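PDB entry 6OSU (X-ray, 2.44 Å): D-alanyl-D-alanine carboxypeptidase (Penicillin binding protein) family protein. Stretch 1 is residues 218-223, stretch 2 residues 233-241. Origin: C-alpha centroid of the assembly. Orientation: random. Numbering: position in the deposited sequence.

Stretch 1 (218-223) KQCLPK
Stretch 2 (233-241) ESYTVKDLD

Stretch 2 runs antiparallel to stretch 1, which leaves a helix at Cys220, turns at Leu221 (phi/psi 53/69, a positive phi) and extends through Pro222 (-68/162) to Lys223 (-103/123). Together the two bury 410 Å².

Glu233 (-119/130) forms an antiparallel, hydrogen-bonded bridge with Lys223, their CA atoms 4.7 Å apart. Lys223 N donates to Glu233 O at 2.9 Å and 170°; the return bond, Glu233 N to Lys223 O, is weak at 3.3 Å and 153°. Both side chains leave on the same face, CB to CB 3.6 Å, yet their ends lead away, as suits long charged chains at an exposed site. Glu233 has chi1 m and chi2 m; Lys223 has chi1 t and chi2 near 123°.

Ser234 (-64/-46, chi1 m) breaks the extended path. Its CB points away, and its small hydroxyl is satisfied elsewhere in the structure. The carbonyl faces stretch 1 instead: Ser234 O lies 3.5 Å from Pro222 CA in a CA-H...O contact.

Tyr235 (-128/145, chi1 p) has a CA-to-CB bond that points away overall, though CB still touches stretch 1, and its CA packs 3.7 Å from Cys220 O. That carbonyl, near the helix end, accepts a nearly straight bond from Thr236 N (3.1 Å, 172°).

Thr236 (-116/-9, chi1 -143°) has its CA-to-CB bond toward stretch 1. Its branched side chain brings CG2 to 3.5 Å from Leu221 CB, while its CB sits 3.1 Å from Leu221 O.

Val237 (-69/142, chi1 t) also has its CA-to-CB bond toward stretch 1. The CG2 methyl of its compact side chain comes within 3.1 Å of Gln219 O and 4.0 Å of Leu221 CD1, an apolar contact; Leu221 is m, t.

Lys238 (-72/-44, chi1 m) and Asp239 (-119/119, chi1 t) are out of reach. Leu240 (-145/152; m, t) turns back, setting CD2 4.2 Å from Gln219 O, before Asp241 (-69/153, chi1 m) takes the N-cap position without a side-chain capping bond.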

# COMPACT_ATOMS: atom_id res chain seq x y z
N LYS A 218 27.61 -1.96 -11.14
CA LYS A 218 28.57 -1.80 -10.06
C LYS A 218 29.75 -2.77 -10.18
O LYS A 218 30.81 -2.50 -9.62
CB LYS A 218 27.88 -1.99 -8.71
CG LYS A 218 26.90 -0.87 -8.36
CD LYS A 218 26.09 -1.22 -7.12
CE LYS A 218 24.94 -0.23 -6.88
NZ LYS A 218 25.36 0.98 -6.13
N GLN A 219 29.58 -3.87 -10.91
CA GLN A 219 30.71 -4.76 -11.18
C GLN A 219 31.68 -4.12 -12.17
O GLN A 219 32.90 -4.12 -11.94
CB GLN A 219 30.22 -6.10 -11.72
CG GLN A 219 29.39 -6.92 -10.76
CD GLN A 219 29.00 -8.26 -11.36
OE1 GLN A 219 29.66 -8.77 -12.26
NE2 GLN A 219 27.90 -8.82 -10.87
N CYS A 220 31.16 -3.60 -13.28
CA CYS A 220 32.02 -3.04 -14.31
C CYS A 220 32.37 -1.58 -14.03
O CYS A 220 33.50 -1.15 -14.29
CB CYS A 220 31.34 -3.16 -15.68
SG CYS A 220 30.87 -4.84 -16.12
N LEU A 221 31.41 -0.82 -13.51
CA LEU A 221 31.53 0.62 -13.33
C LEU A 221 31.91 1.28 -14.65
O LEU A 221 33.02 1.79 -14.79
CB LEU A 221 32.55 0.96 -12.23
CG LEU A 221 32.14 0.62 -10.80
CD1 LEU A 221 33.36 0.56 -9.89
CD2 LEU A 221 31.14 1.65 -10.27
N PRO A 222 31.02 1.29 -15.64
CA PRO A 222 31.37 1.85 -16.95
C PRO A 222 31.56 3.35 -16.87
O PRO A 222 31.11 4.02 -15.94
CB PRO A 222 30.18 1.49 -17.83
CG PRO A 222 29.41 0.45 -17.07
CD PRO A 222 29.64 0.77 -15.63
N LYS A 223 32.24 3.88 -17.88
CA LYS A 223 32.48 5.31 -18.00
C LYS A 223 31.53 5.88 -19.05
O LYS A 223 31.53 5.42 -20.20
CB LYS A 223 33.93 5.60 -18.37
CG LYS A 223 34.28 7.08 -18.40
CD LYS A 223 35.44 7.39 -17.46
CE LYS A 223 35.96 8.80 -17.66
NZ LYS A 223 37.19 9.05 -16.85
N GLU A 233 34.17 4.06 -21.67
CA GLU A 233 34.87 2.85 -21.25
C GLU A 233 33.86 1.81 -20.80
O GLU A 233 32.98 2.10 -19.98
CB GLU A 233 35.86 3.16 -20.12
CG GLU A 233 37.22 3.62 -20.61
CD GLU A 233 37.92 2.56 -21.42
OE1 GLU A 233 38.60 2.91 -22.41
OE2 GLU A 233 37.78 1.36 -21.07
N SER A 234 33.99 0.59 -21.33
CA SER A 234 33.14 -0.51 -20.89
C SER A 234 33.38 -0.84 -19.42
O SER A 234 32.43 -1.01 -18.65
CB SER A 234 33.37 -1.75 -21.76
OG SER A 234 32.67 -1.65 -22.99
N TYR A 235 34.64 -0.93 -19.02
CA TYR A 235 35.00 -1.20 -17.63
C TYR A 235 35.98 -0.16 -17.14
O TYR A 235 36.84 0.33 -17.89
CB TYR A 235 35.59 -2.61 -17.46
CG TYR A 235 36.61 -3.00 -18.50
CD1 TYR A 235 37.90 -2.47 -18.48
CD2 TYR A 235 36.30 -3.93 -19.49
CE1 TYR A 235 38.84 -2.83 -19.43
CE2 TYR A 235 37.24 -4.29 -20.45
CZ TYR A 235 38.50 -3.74 -20.41
OH TYR A 235 39.43 -4.10 -21.35
N THR A 236 35.85 0.19 -15.85
CA THR A 236 36.81 1.05 -15.17
C THR A 236 37.53 0.34 -14.04
O THR A 236 38.51 0.89 -13.51
CB THR A 236 36.10 2.31 -14.62
OG1 THR A 236 36.96 3.45 -14.76
CG2 THR A 236 35.72 2.14 -13.16
N VAL A 237 37.11 -0.87 -13.67
CA VAL A 237 37.72 -1.59 -12.55
C VAL A 237 39.13 -2.02 -12.93
O VAL A 237 39.40 -2.42 -14.07
CB VAL A 237 36.84 -2.79 -12.16
CG1 VAL A 237 37.47 -3.57 -11.01
CG2 VAL A 237 35.45 -2.30 -11.77
N LYS A 238 40.05 -1.94 -11.96
CA LYS A 238 41.46 -2.19 -12.25
C LYS A 238 41.73 -3.66 -12.51
O LYS A 238 42.46 -4.00 -13.45
CB LYS A 238 42.34 -1.68 -11.11
CG LYS A 238 42.50 -0.16 -11.08
CD LYS A 238 42.65 0.40 -12.48
CE LYS A 238 43.40 1.72 -12.48
NZ LYS A 238 42.93 2.61 -11.39
N ASP A 239 41.17 -4.55 -11.70
CA ASP A 239 41.40 -5.98 -11.82
C ASP A 239 40.08 -6.69 -12.09
O ASP A 239 39.16 -6.63 -11.27
CB ASP A 239 42.06 -6.55 -10.57
CG ASP A 239 42.54 -7.97 -10.76
OD1 ASP A 239 43.68 -8.16 -11.22
OD2 ASP A 239 41.76 -8.91 -10.45
N LEU A 240 39.99 -7.36 -13.24
CA LEU A 240 38.82 -8.14 -13.60
C LEU A 240 39.26 -9.37 -14.38
O LEU A 240 40.30 -9.35 -15.05
CB LEU A 240 37.82 -7.33 -14.43
CG LEU A 240 37.07 -6.18 -13.75
CD1 LEU A 240 36.25 -5.40 -14.76
CD2 LEU A 240 36.18 -6.71 -12.64
N ASP A 241 38.46 -10.43 -14.29
CA ASP A 241 38.72 -11.63 -15.07
C ASP A 241 38.48 -11.36 -16.56
O ASP A 241 37.69 -10.49 -16.94
CB ASP A 241 37.83 -12.78 -14.59
CG ASP A 241 38.37 -13.44 -13.35
OD1 ASP A 241 38.28 -14.68 -13.24
OD2 ASP A 241 38.92 -12.73 -12.48